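Local coordinates for protein calcium homeostasis modulator 1 (Oryzias latipes, PDB 6LMT) that probably forms a large-pore, voltage-gated channel in the plasma membrane that conducts ions and ATP, here assembled from eight copies of the chain, at residues E46-Y51 / F124-S129; I61-L66 / L107-V112; W113-L118 / M187-M192. All blocks are in the same frame, centred on the assembly; numbering follows the deposited sequence.

Contact 1: residues E46-Y51 / F124-S129; sequences EYNYTY and FLCAFS. With Y01 (cholesterol hemisuccinate), chain J.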
# COMPACT_ATOMS: atom_id res chain seq x y z
N GLU A 46 -35.59 28.92 14.43
CA GLU A 46 -35.08 29.56 15.64
C GLU A 46 -33.60 29.31 15.84
O GLU A 46 -32.93 30.09 16.50
CB GLU A 46 -35.82 29.05 16.87
CG GLU A 46 -37.29 29.27 16.85
CD GLU A 46 -38.04 28.11 16.22
OE1 GLU A 46 -37.42 27.07 15.96
OE2 GLU A 46 -39.25 28.27 15.95
N TYR A 47 -33.10 28.22 15.27
CA TYR A 47 -31.82 27.67 15.64
C TYR A 47 -30.87 27.58 14.48
O TYR A 47 -29.70 27.27 14.69
CB TYR A 47 -32.04 26.28 16.24
CG TYR A 47 -32.85 26.29 17.51
CD1 TYR A 47 -32.71 27.32 18.43
CD2 TYR A 47 -33.84 25.36 17.72
CE1 TYR A 47 -33.48 27.36 19.56
CE2 TYR A 47 -34.62 25.40 18.84
CZ TYR A 47 -34.43 26.40 19.75
OH TYR A 47 -35.21 26.44 20.88
N ASN A 48 -31.33 27.84 13.25
CA ASN A 48 -30.49 27.67 12.07
C ASN A 48 -29.37 28.69 12.02
O ASN A 48 -28.25 28.36 11.62
CB ASN A 48 -31.29 27.80 10.79
CG ASN A 48 -31.96 26.55 10.39
OD1 ASN A 48 -31.61 25.49 10.86
ND2 ASN A 48 -32.79 26.63 9.39
N TYR A 49 -29.66 29.93 12.39
CA TYR A 49 -28.66 30.98 12.35
C TYR A 49 -27.55 30.72 13.35
O TYR A 49 -26.37 30.85 13.02
CB TYR A 49 -29.31 32.33 12.60
CG TYR A 49 -28.34 33.47 12.49
CD1 TYR A 49 -27.98 33.96 11.26
CD2 TYR A 49 -27.74 34.02 13.62
CE1 TYR A 49 -27.08 34.98 11.15
CE2 TYR A 49 -26.83 35.02 13.52
CZ TYR A 49 -26.51 35.50 12.28
OH TYR A 49 -25.61 36.52 12.18
N THR A 50 -27.89 30.35 14.58
CA THR A 50 -26.85 30.18 15.59
C THR A 50 -26.05 28.91 15.35
O THR A 50 -24.88 28.86 15.70
CB THR A 50 -27.45 30.17 16.99
OG1 THR A 50 -28.21 28.98 17.18
CG2 THR A 50 -28.35 31.33 17.15
N TYR A 51 -26.66 27.90 14.74
CA TYR A 51 -25.90 26.72 14.39
C TYR A 51 -24.95 27.00 13.24
O TYR A 51 -23.77 26.63 13.30
CB TYR A 51 -26.85 25.58 14.03
CG TYR A 51 -26.11 24.31 13.71
CD1 TYR A 51 -25.59 23.52 14.72
CD2 TYR A 51 -25.91 23.91 12.40
CE1 TYR A 51 -24.91 22.39 14.44
CE2 TYR A 51 -25.22 22.79 12.12
CZ TYR A 51 -24.73 22.02 13.14
OH TYR A 51 -24.05 20.88 12.85
N PHE A 124 -23.44 28.77 5.43
CA PHE A 124 -24.30 29.80 4.90
C PHE A 124 -25.65 29.25 4.51
O PHE A 124 -26.65 29.96 4.57
CB PHE A 124 -23.71 30.51 3.68
CG PHE A 124 -22.73 31.59 3.99
CD1 PHE A 124 -22.18 31.73 5.24
CD2 PHE A 124 -22.50 32.58 3.05
CE1 PHE A 124 -21.32 32.74 5.51
CE2 PHE A 124 -21.65 33.61 3.34
CZ PHE A 124 -21.06 33.69 4.56
N LEU A 125 -25.70 27.99 4.08
CA LEU A 125 -26.97 27.39 3.71
C LEU A 125 -27.86 27.22 4.92
O LEU A 125 -29.07 27.46 4.85
CB LEU A 125 -26.74 26.06 3.02
CG LEU A 125 -27.97 25.33 2.51
CD1 LEU A 125 -28.68 26.11 1.43
CD2 LEU A 125 -27.56 23.99 2.02
N CYS A 126 -27.28 26.84 6.05
CA CYS A 126 -28.05 26.70 7.27
C CYS A 126 -28.46 28.07 7.80
O CYS A 126 -29.64 28.29 8.08
CB CYS A 126 -27.25 25.90 8.30
SG CYS A 126 -28.15 25.32 9.73
N ALA A 127 -27.54 29.02 7.86
CA ALA A 127 -27.81 30.29 8.52
C ALA A 127 -28.71 31.22 7.73
O ALA A 127 -29.39 32.05 8.33
CB ALA A 127 -26.51 31.00 8.83
N PHE A 128 -28.75 31.12 6.40
CA PHE A 128 -29.35 32.16 5.57
C PHE A 128 -30.50 31.65 4.72
O PHE A 128 -30.94 32.36 3.82
CB PHE A 128 -28.29 32.79 4.68
CG PHE A 128 -27.26 33.55 5.43
CD1 PHE A 128 -27.59 34.28 6.54
CD2 PHE A 128 -25.93 33.41 5.10
CE1 PHE A 128 -26.63 34.93 7.25
CE2 PHE A 128 -24.97 34.05 5.82
CZ PHE A 128 -25.33 34.81 6.90
N SER A 129 -30.99 30.45 4.96
CA SER A 129 -32.07 29.93 4.12
C SER A 129 -33.42 30.51 4.48
O SER A 129 -34.33 30.47 3.65
CB SER A 129 -32.12 28.42 4.20
OG SER A 129 -32.46 28.00 5.50
CAA Y01 J . -14.73 36.31 11.21
CBA Y01 J . -14.95 35.09 10.33
CAB Y01 J . -15.11 33.85 11.19
CAN Y01 J . -16.13 35.29 9.39
CAJ Y01 J . -17.47 35.49 10.05
CAO Y01 J . -18.45 36.19 9.15
CBB Y01 J . -19.87 36.39 9.70
CAC Y01 J . -19.80 36.82 11.16
CBE Y01 J . -20.64 37.39 8.81
CAP Y01 J . -20.38 37.15 7.30
CAQ Y01 J . -21.73 37.22 6.58
CBG Y01 J . -22.54 38.10 7.53
CBI Y01 J . -22.19 37.54 8.92
CAE Y01 J . -22.82 36.17 9.17
CAU Y01 J . -22.75 38.58 9.91
CAS Y01 J . -24.26 38.78 9.75
CBF Y01 J . -24.70 39.16 8.32
CBD Y01 J . -24.04 38.23 7.28
CAK Y01 J . -24.33 38.74 5.88
CAI Y01 J . -25.80 38.94 5.70
CAZ Y01 J . -26.66 39.04 6.70
CAV Y01 J . -28.14 39.12 6.43
CBH Y01 J . -26.25 39.18 8.16
CAD Y01 J . -26.90 38.03 8.95
CAT Y01 J . -26.85 40.52 8.64
CAR Y01 J . -28.35 40.64 8.37
CBC Y01 J . -28.69 40.45 6.91
OAW Y01 J . -30.14 40.41 6.73
CAY Y01 J . -30.63 40.49 5.49
OAG Y01 J . -30.01 40.89 4.55
CAM Y01 J . -32.05 40.01 5.42
CAL Y01 J . -32.58 39.91 4.00
CAX Y01 J . -34.02 39.44 3.88
OAH Y01 J . -34.66 39.20 4.93
OAF Y01 J . -34.50 39.30 2.74

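Contact 2: residues I61-L66 / L107-V112; sequences IWFFLL and LIAPAV. With Y01 (cholesterol hemisuccinate), chain K; Y01 (cholesterol hemisuccinate), chain L.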
# COMPACT_ATOMS: atom_id res chain seq x y z
N ILE A 61 -12.21 29.79 17.36
CA ILE A 61 -11.77 30.20 18.69
C ILE A 61 -11.09 29.04 19.40
O ILE A 61 -10.07 29.22 20.07
CB ILE A 61 -12.97 30.73 19.50
CG1 ILE A 61 -13.52 31.99 18.85
CG2 ILE A 61 -12.60 31.02 20.92
CD1 ILE A 61 -14.84 32.40 19.40
N TRP A 62 -11.61 27.83 19.22
CA TRP A 62 -11.03 26.67 19.86
C TRP A 62 -9.69 26.28 19.25
O TRP A 62 -8.77 25.91 19.97
CB TRP A 62 -12.02 25.51 19.82
CG TRP A 62 -11.43 24.30 20.38
CD1 TRP A 62 -11.14 24.04 21.67
CD2 TRP A 62 -10.94 23.22 19.63
NE1 TRP A 62 -10.53 22.83 21.78
CE2 TRP A 62 -10.39 22.31 20.53
CE3 TRP A 62 -10.92 22.92 18.28
CZ2 TRP A 62 -9.85 21.12 20.13
CZ3 TRP A 62 -10.38 21.77 17.88
CH2 TRP A 62 -9.84 20.88 18.79
N PHE A 63 -9.56 26.36 17.92
CA PHE A 63 -8.27 26.11 17.28
C PHE A 63 -7.24 27.17 17.63
O PHE A 63 -6.04 26.89 17.62
CB PHE A 63 -8.41 26.02 15.76
CG PHE A 63 -8.92 24.71 15.26
CD1 PHE A 63 -8.14 23.59 15.34
CD2 PHE A 63 -10.14 24.62 14.64
CE1 PHE A 63 -8.60 22.39 14.87
CE2 PHE A 63 -10.61 23.43 14.19
CZ PHE A 63 -9.84 22.33 14.29
N PHE A 64 -7.68 28.38 17.93
CA PHE A 64 -6.76 29.43 18.35
C PHE A 64 -6.22 29.18 19.75
O PHE A 64 -5.02 29.32 19.99
CB PHE A 64 -7.49 30.77 18.27
CG PHE A 64 -6.65 31.94 18.64
CD1 PHE A 64 -5.61 32.34 17.83
CD2 PHE A 64 -6.94 32.67 19.77
CE1 PHE A 64 -4.85 33.42 18.16
CE2 PHE A 64 -6.18 33.76 20.10
CZ PHE A 64 -5.14 34.14 19.29
N LEU A 65 -7.10 28.80 20.68
CA LEU A 65 -6.66 28.46 22.03
C LEU A 65 -5.80 27.22 22.05
O LEU A 65 -4.90 27.10 22.88
CB LEU A 65 -7.86 28.23 22.93
CG LEU A 65 -8.73 29.38 23.37
CD1 LEU A 65 -9.88 28.78 24.12
CD2 LEU A 65 -7.92 30.27 24.27
N LEU A 66 -6.08 26.28 21.16
CA LEU A 66 -5.30 25.07 21.07
C LEU A 66 -3.90 25.35 20.56
O LEU A 66 -2.96 24.61 20.88
CB LEU A 66 -6.02 24.08 20.17
CG LEU A 66 -5.54 22.66 20.08
CD1 LEU A 66 -5.68 22.05 21.42
CD2 LEU A 66 -6.37 21.93 19.08
N LEU A 107 -3.01 31.42 14.37
CA LEU A 107 -4.12 31.84 13.52
C LEU A 107 -4.20 31.08 12.22
O LEU A 107 -5.07 31.38 11.40
CB LEU A 107 -4.02 33.33 13.23
CG LEU A 107 -4.34 34.28 14.36
CD1 LEU A 107 -4.03 35.69 13.96
CD2 LEU A 107 -5.78 34.16 14.70
N ILE A 108 -3.35 30.09 12.00
CA ILE A 108 -3.35 29.35 10.75
C ILE A 108 -4.51 28.36 10.70
O ILE A 108 -5.28 28.34 9.74
CB ILE A 108 -2.00 28.66 10.54
CG1 ILE A 108 -0.93 29.71 10.34
CG2 ILE A 108 -2.03 27.75 9.35
CD1 ILE A 108 0.46 29.19 10.34
N ALA A 109 -4.64 27.52 11.71
CA ALA A 109 -5.75 26.59 11.84
C ALA A 109 -7.13 27.25 11.97
O ALA A 109 -8.09 26.68 11.45
CB ALA A 109 -5.49 25.64 13.01
N PRO A 110 -7.31 28.41 12.64
CA PRO A 110 -8.58 29.12 12.48
C PRO A 110 -8.86 29.59 11.07
O PRO A 110 -10.01 29.54 10.63
CB PRO A 110 -8.41 30.32 13.42
CG PRO A 110 -7.55 29.87 14.40
CD PRO A 110 -6.59 28.97 13.79
N ALA A 111 -7.84 30.03 10.34
CA ALA A 111 -8.05 30.50 8.98
C ALA A 111 -8.34 29.35 8.03
O ALA A 111 -9.11 29.52 7.08
CB ALA A 111 -6.83 31.29 8.51
N VAL A 112 -7.75 28.18 8.27
CA VAL A 112 -8.06 27.00 7.48
C VAL A 112 -9.49 26.56 7.71
O VAL A 112 -10.18 26.18 6.76
CB VAL A 112 -7.04 25.89 7.77
CG1 VAL A 112 -7.43 24.60 7.12
CG2 VAL A 112 -5.71 26.27 7.24
CAA Y01 K . -10.11 33.64 11.64
CBA Y01 K . -9.08 34.62 11.09
CAB Y01 K . -9.39 36.03 11.55
CAN Y01 K . -7.68 34.20 11.49
CAJ Y01 K . -6.56 35.17 11.15
CAO Y01 K . -6.16 35.13 9.70
CBB Y01 K . -4.88 35.91 9.34
CAC Y01 K . -4.95 37.32 9.91
CBE Y01 K . -3.62 35.10 9.74
CAP Y01 K . -3.76 33.61 9.31
CAQ Y01 K . -2.35 33.08 9.02
CBG Y01 K . -1.44 34.19 9.55
CBI Y01 K . -2.21 35.48 9.21
CAE Y01 K . -2.28 35.74 7.70
CAU Y01 K . -1.45 36.61 9.92
CAS Y01 K . 0.02 36.68 9.49
CBF Y01 K . 0.77 35.37 9.74
CBD Y01 K . 0.03 34.16 9.14
CAK Y01 K . 0.70 32.87 9.61
CAI Y01 K . 2.19 32.94 9.60
CAZ Y01 K . 2.89 34.03 9.36
CAV Y01 K . 4.40 33.97 9.20
CBH Y01 K . 2.25 35.41 9.25
CAD Y01 K . 2.34 35.87 7.78
CAT Y01 K . 3.04 36.38 10.15
CAR Y01 K . 4.55 36.34 9.91
CBC Y01 K . 5.11 34.95 10.11
OAW Y01 K . 6.52 35.00 9.74
CAY Y01 K . 7.36 34.07 10.21
OAG Y01 K . 7.03 33.16 10.91
CAM Y01 K . 8.77 34.34 9.78
CAL Y01 K . 9.84 33.37 10.25
CAX Y01 K . 9.97 32.10 9.43
OAH Y01 K . 10.40 32.19 8.27
OAF Y01 K . 9.64 31.01 9.96
CAA Y01 L . -13.91 22.37 0.44
CBA Y01 L . -12.64 22.50 -0.39
CAB Y01 L . -12.90 23.32 -1.64
CAN Y01 L . -11.51 23.11 0.44
CAJ Y01 L . -10.28 23.54 -0.32
CAO Y01 L . -9.25 24.21 0.56
CBB Y01 L . -8.87 25.66 0.22
CAC Y01 L . -10.07 26.39 -0.38
CBE Y01 L . -8.35 26.43 1.45
CAP Y01 L . -8.92 25.90 2.79
CAQ Y01 L . -7.94 26.36 3.88
CBG Y01 L . -7.08 27.37 3.14
CBI Y01 L . -6.85 26.65 1.79
CAE Y01 L . -6.13 25.31 1.93
CAU Y01 L . -6.02 27.56 0.91
CAS Y01 L . -4.70 27.89 1.62
CBF Y01 L . -4.95 28.74 2.87
CBD Y01 L . -5.90 28.02 3.85
CAK Y01 L . -6.38 29.06 4.86
CAI Y01 L . -5.28 29.97 5.34
CAZ Y01 L . -4.04 29.95 4.88
CAV Y01 L . -2.92 30.68 5.59
CBH Y01 L . -3.66 29.21 3.60
CAD Y01 L . -2.76 28.01 3.97
CAT Y01 L . -2.88 30.20 2.71
CAR Y01 L . -1.68 30.81 3.44
CBC Y01 L . -2.09 31.56 4.67
OAW Y01 L . -0.90 32.05 5.37
CAY Y01 L . 0.18 31.28 5.56
OAG Y01 L . 0.17 30.18 6.04
CAM Y01 L . 1.43 31.95 5.08
CAL Y01 L . 2.53 32.30 6.07
CAX Y01 L . 3.66 31.29 6.15
OAH Y01 L . 3.50 30.26 6.82
OAF Y01 L . 4.71 31.56 5.54

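Contact 3: residues W113-L118 / M187-M192; sequences WVSVTL and MFLLMM. With Y01 (cholesterol hemisuccinate), chain L; Y01 (cholesterol hemisuccinate), chain K.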
# COMPACT_ATOMS: atom_id res chain seq x y z
N TRP A 113 -9.98 26.63 8.95
CA TRP A 113 -11.36 26.26 9.24
C TRP A 113 -12.35 27.17 8.55
O TRP A 113 -13.32 26.69 7.96
CB TRP A 113 -11.64 26.28 10.74
CG TRP A 113 -13.05 25.85 11.07
CD1 TRP A 113 -14.14 26.66 11.20
CD2 TRP A 113 -13.51 24.53 11.33
NE1 TRP A 113 -15.24 25.92 11.49
CE2 TRP A 113 -14.88 24.61 11.57
CE3 TRP A 113 -12.89 23.29 11.36
CZ2 TRP A 113 -15.64 23.50 11.87
CZ3 TRP A 113 -13.64 22.20 11.65
CH2 TRP A 113 -15.00 22.30 11.90
N VAL A 114 -12.15 28.49 8.63
CA VAL A 114 -13.07 29.45 8.03
C VAL A 114 -13.11 29.29 6.53
O VAL A 114 -14.17 29.37 5.91
CB VAL A 114 -12.68 30.88 8.46
CG1 VAL A 114 -13.50 31.92 7.75
CG2 VAL A 114 -12.87 31.03 9.92
N SER A 115 -11.97 28.97 5.92
CA SER A 115 -11.92 28.83 4.48
C SER A 115 -12.59 27.55 3.99
O SER A 115 -13.33 27.60 3.01
CB SER A 115 -10.48 28.90 4.02
OG SER A 115 -9.93 30.15 4.33
N VAL A 116 -12.37 26.41 4.64
CA VAL A 116 -13.06 25.19 4.22
C VAL A 116 -14.55 25.29 4.51
O VAL A 116 -15.35 24.68 3.81
CB VAL A 116 -12.50 23.90 4.86
CG1 VAL A 116 -11.13 23.63 4.41
CG2 VAL A 116 -12.52 23.93 6.34
N THR A 117 -14.94 26.06 5.51
CA THR A 117 -16.35 26.18 5.84
C THR A 117 -17.07 27.06 4.83
O THR A 117 -18.21 26.77 4.44
CB THR A 117 -16.48 26.73 7.26
OG1 THR A 117 -15.77 25.86 8.13
CG2 THR A 117 -17.87 26.79 7.71
N LEU A 118 -16.42 28.11 4.36
CA LEU A 118 -17.02 28.96 3.35
C LEU A 118 -16.98 28.35 1.96
O LEU A 118 -17.88 28.59 1.16
CB LEU A 118 -16.34 30.32 3.35
CG LEU A 118 -16.51 31.22 4.56
CD1 LEU A 118 -15.58 32.38 4.48
CD2 LEU A 118 -17.91 31.67 4.68
N MET A 187 -12.83 35.88 -1.09
CA MET A 187 -12.46 37.19 -0.57
C MET A 187 -11.78 37.09 0.78
O MET A 187 -10.91 37.90 1.09
CB MET A 187 -13.67 38.10 -0.47
CG MET A 187 -14.30 38.47 -1.79
SD MET A 187 -13.18 39.17 -3.01
CE MET A 187 -13.12 37.84 -4.20
N PHE A 188 -12.16 36.10 1.59
CA PHE A 188 -11.47 35.88 2.85
C PHE A 188 -10.04 35.41 2.62
O PHE A 188 -9.13 35.89 3.29
CB PHE A 188 -12.24 34.87 3.71
CG PHE A 188 -11.58 34.56 5.01
CD1 PHE A 188 -11.67 35.44 6.07
CD2 PHE A 188 -10.85 33.40 5.18
CE1 PHE A 188 -11.05 35.16 7.26
CE2 PHE A 188 -10.22 33.13 6.36
CZ PHE A 188 -10.33 34.01 7.40
N LEU A 189 -9.84 34.46 1.70
CA LEU A 189 -8.49 33.99 1.40
C LEU A 189 -7.61 35.09 0.85
O LEU A 189 -6.42 35.16 1.16
CB LEU A 189 -8.52 32.85 0.39
CG LEU A 189 -8.83 31.44 0.81
CD1 LEU A 189 -8.83 30.59 -0.41
CD2 LEU A 189 -7.77 31.00 1.76
N LEU A 190 -8.19 35.98 0.07
CA LEU A 190 -7.44 37.02 -0.59
C LEU A 190 -7.06 38.12 0.38
O LEU A 190 -5.96 38.66 0.29
CB LEU A 190 -8.27 37.53 -1.76
CG LEU A 190 -7.70 38.24 -2.95
CD1 LEU A 190 -6.72 37.32 -3.59
CD2 LEU A 190 -8.83 38.49 -3.88
N MET A 191 -7.94 38.44 1.33
CA MET A 191 -7.61 39.44 2.35
C MET A 191 -6.61 38.90 3.36
O MET A 191 -5.77 39.66 3.85
CB MET A 191 -8.86 39.91 3.07
CG MET A 191 -9.77 40.77 2.24
SD MET A 191 -11.13 41.43 3.21
CE MET A 191 -12.13 39.98 3.46
N MET A 192 -6.70 37.63 3.71
CA MET A 192 -5.76 37.11 4.69
C MET A 192 -4.40 36.85 4.09
O MET A 192 -3.40 36.91 4.80
CB MET A 192 -6.30 35.83 5.33
CG MET A 192 -7.60 35.99 6.10
SD MET A 192 -7.70 37.30 7.33
CE MET A 192 -8.81 38.48 6.57
CAA Y01 L . -13.91 22.37 0.44
CBA Y01 L . -12.64 22.50 -0.39
CAB Y01 L . -12.90 23.32 -1.64
CAN Y01 L . -11.51 23.11 0.44
CAJ Y01 L . -10.28 23.54 -0.32
CAO Y01 L . -9.25 24.21 0.56
CBB Y01 L . -8.87 25.66 0.22
CAC Y01 L . -10.07 26.39 -0.38
CBE Y01 L . -8.35 26.43 1.45
CAP Y01 L . -8.92 25.90 2.79
CAQ Y01 L . -7.94 26.36 3.88
CBG Y01 L . -7.08 27.37 3.14
CBI Y01 L . -6.85 26.65 1.79
CAE Y01 L . -6.13 25.31 1.93
CAU Y01 L . -6.02 27.56 0.91
CAS Y01 L . -4.70 27.89 1.62
CBF Y01 L . -4.95 28.74 2.87
CBD Y01 L . -5.90 28.02 3.85
CAK Y01 L . -6.38 29.06 4.86
CAI Y01 L . -5.28 29.97 5.34
CAZ Y01 L . -4.04 29.95 4.88
CAV Y01 L . -2.92 30.68 5.59
CBH Y01 L . -3.66 29.21 3.60
CAD Y01 L . -2.76 28.01 3.97
CAT Y01 L . -2.88 30.20 2.71
CAR Y01 L . -1.68 30.81 3.44
CBC Y01 L . -2.09 31.56 4.67
OAW Y01 L . -0.90 32.05 5.37
CAY Y01 L . 0.18 31.28 5.56
OAG Y01 L . 0.17 30.18 6.04
CAM Y01 L . 1.43 31.95 5.08
CAL Y01 L . 2.53 32.30 6.07
CAX Y01 L . 3.66 31.29 6.15
OAH Y01 L . 3.50 30.26 6.82
OAF Y01 L . 4.71 31.56 5.54
CAA Y01 K . -10.11 33.64 11.64
CBA Y01 K . -9.08 34.62 11.09
CAB Y01 K . -9.39 36.03 11.55
CAN Y01 K . -7.68 34.20 11.49
CAJ Y01 K . -6.56 35.17 11.15
CAO Y01 K . -6.16 35.13 9.70
CBB Y01 K . -4.88 35.91 9.34
CAC Y01 K . -4.95 37.32 9.91
CBE Y01 K . -3.62 35.10 9.74
CAP Y01 K . -3.76 33.61 9.31
CAQ Y01 K . -2.35 33.08 9.02
CBG Y01 K . -1.44 34.19 9.55
CBI Y01 K . -2.21 35.48 9.21
CAE Y01 K . -2.28 35.74 7.70
CAU Y01 K . -1.45 36.61 9.92
CAS Y01 K . 0.02 36.68 9.49
CBF Y01 K . 0.77 35.37 9.74
CBD Y01 K . 0.03 34.16 9.14
CAK Y01 K . 0.70 32.87 9.61
CAI Y01 K . 2.19 32.94 9.60
CAZ Y01 K . 2.89 34.03 9.36
CAV Y01 K . 4.40 33.97 9.20
CBH Y01 K . 2.25 35.41 9.25
CAD Y01 K . 2.34 35.87 7.78
CAT Y01 K . 3.04 36.38 10.15
CAR Y01 K . 4.55 36.34 9.91
CBC Y01 K . 5.11 34.95 10.11
OAW Y01 K . 6.52 35.00 9.74
CAY Y01 K . 7.36 34.07 10.21
OAG Y01 K . 7.03 33.16 10.91
CAM Y01 K . 8.77 34.34 9.78
CAL Y01 K . 9.84 33.37 10.25
CAX Y01 K . 9.97 32.10 9.43
OAH Y01 K . 10.40 32.19 8.27
OAF Y01 K . 9.64 31.01 9.96

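Contact 1: residues E46-Y51 / F124-S129
OD1 of N48 sits 3.6 Å from SG of C126 and takes two weak hydrogen bonds, from the backbone N atoms of C43 and M44. ND2 of the same amide donates to the carbonyl O of A156. The amide is tied at both ends to chain outside the two segments. Its CB rests against the carbonyl O of C126.

C126 presents its sulfur to the start of helix 48-70. SG is anti to the backbone N (chi1 -167°). It forms a disulfide with C41 and meets the edge of the Y51 ring, 5.1 Å from the ring centroid and 77° off the normal, a Cys sulfur-aromatic contact. Helices 48-70 and 122-128 meet here at what is, as in other CALHM channels, the extracellular end of the transmembrane bundle, where this disulfide joins the chain before helix 48-70 to helix 122-128. Y47 is the N-cap of helix 48-70, and its O accepts from Y51 N at 3.1 Å.

The hydroxyl of Y51 turns to partners beyond the segments: S40 N and OE1 of Q182 of a second subunit. S129 OG bonds to L155 O.

The other flank is mostly apolar. CD1 of Y49 lies 4.1 Å from CB of A127, whose carbonyl O is at the edge of the tyrosine ring. CE1 of Y49 meets CE1 of F128 at 3.9 Å, and the two side chains cross obliquely. Both border one cholesterol hemisuccinate: CE1 of F128 approaches methyl CAD, and Y49 OH lies 3.6 Å from CAS.

Contact 2: residues I61-L66 / L107-V112
F64 has CG anti to the backbone N, beside the carbonyl carbon (chi1 -179°), and its ring atoms CD1 and CE1 come to L107. L107 has CG anti to its carbonyl carbon (chi1 -73°), and the end of its side chain comes nearer to the phenylalanine than its base does. The two side chains lie side by side and point the same way. One methyl of L107 does the touching. CD2 lies 3.6 Å from CD1 of F64 and almost as near to CE1, and it approaches the ring obliquely.

P110 packs on both phenylalanines. Its CG packs 4.0 Å from CB of F64, and its CD lies 4.0 Å from CB of F63. A109 completes the contact, with CB against CB and CD1 of F63. Beyond CD1 the ring of F63 leads away from 107-112. W62 CZ3 covers one of its faces, offset toward the rim.

The segments are antiparallel neighbours in the transmembrane bundle, the second and third membrane helices as in other CALHM channels. Their short axes approach to 8.0 Å at 160°. Small A109 and the compact proline face helix 61-66 here. P110 is in the first turn of helix 108-120, where the lack of a backbone N-H in proline costs no helical hydrogen bond. Helix 21-36 reaches the same region: S30 OG bonds to A109 O, and F63 packs on S30 and M33.

Two sterols also border 107-112, and L107 touches both F64 and one of them. CB of L107 is 3.8 Å from CAJ of this cholesterol hemisuccinate. CB of A111 touches two sterols, at CAP of that molecule and at CAI of the next, 3.8 Å away. CG1 of V112 lies 3.7 Å from CAQ of the second.

Contact 3: residues W113-L118 / M187-M192
Helices 113-118 and 187-192 run antiparallel, their short axes 10.1 Å apart at the closest and 155° between their directions, with S115 and L189 nearest by CA. They belong to the third and fourth membrane helices of the bundle, as in other CALHM channels. At this spacing the backbones do not meet, and side chains bridge the gap.

F188 does most of the bridging. Its CG is anti to the backbone N (chi1 179°), and its ring is held on both faces. CG1 of V114 sits 3.7 Å above the plane, over the centre, in a CH-pi contact 13° off the normal. The two side chains cross at about a right angle. On the opposite face lies CG of M192, offset toward the rim. L118 adds CD1 against CB of F188.

S115 comes to the ring edge. Its OG lies in the plane of the F188 ring, 3.5 Å from CD2, and equally near CD2 of L189. These are packing contacts. The polar need of the hydroxyl is met within its own helix, by A111 O. On the far side of helix 113-118, T117 OG1 and T117 N reach W113 O from opposite faces of its plane.

W62 of a third subunit packs on L189 and L190. Two cholesterol hemisuccinates border the contact. One is gripped by CB of S115, CG1 of V116 and CD2 of L189, so it spans both helices. The other sterol puts CBA at the in-plane edge of the F188 ring, and its CAO lies 3.6 Å from SD of M192.

How the contacts relate
Along the chain, contact 2 closes before contact 3 opens. Contact 1 begins before contact 2 and ends beyond it, and its segments interleave with those of contact 3. Contacts 1 and 2 share helix 48-70, with centres about 22 Å apart and no touch. Contacts 2 and 3 share helix 108-120; their centres are about 13 Å apart, and F63 CE2 packs on W113 CE3 at 3.6 Å. They also share two sterols. Contacts 1 and 3 lie about 19 Å apart between centres and touch through F124 and L118. Together they join helix 48-70 to 122-128 and 108-120, and 108-120 to 167-202. Each contact meets another subunit, so the bundle packing adjoins the interfaces of the octamer.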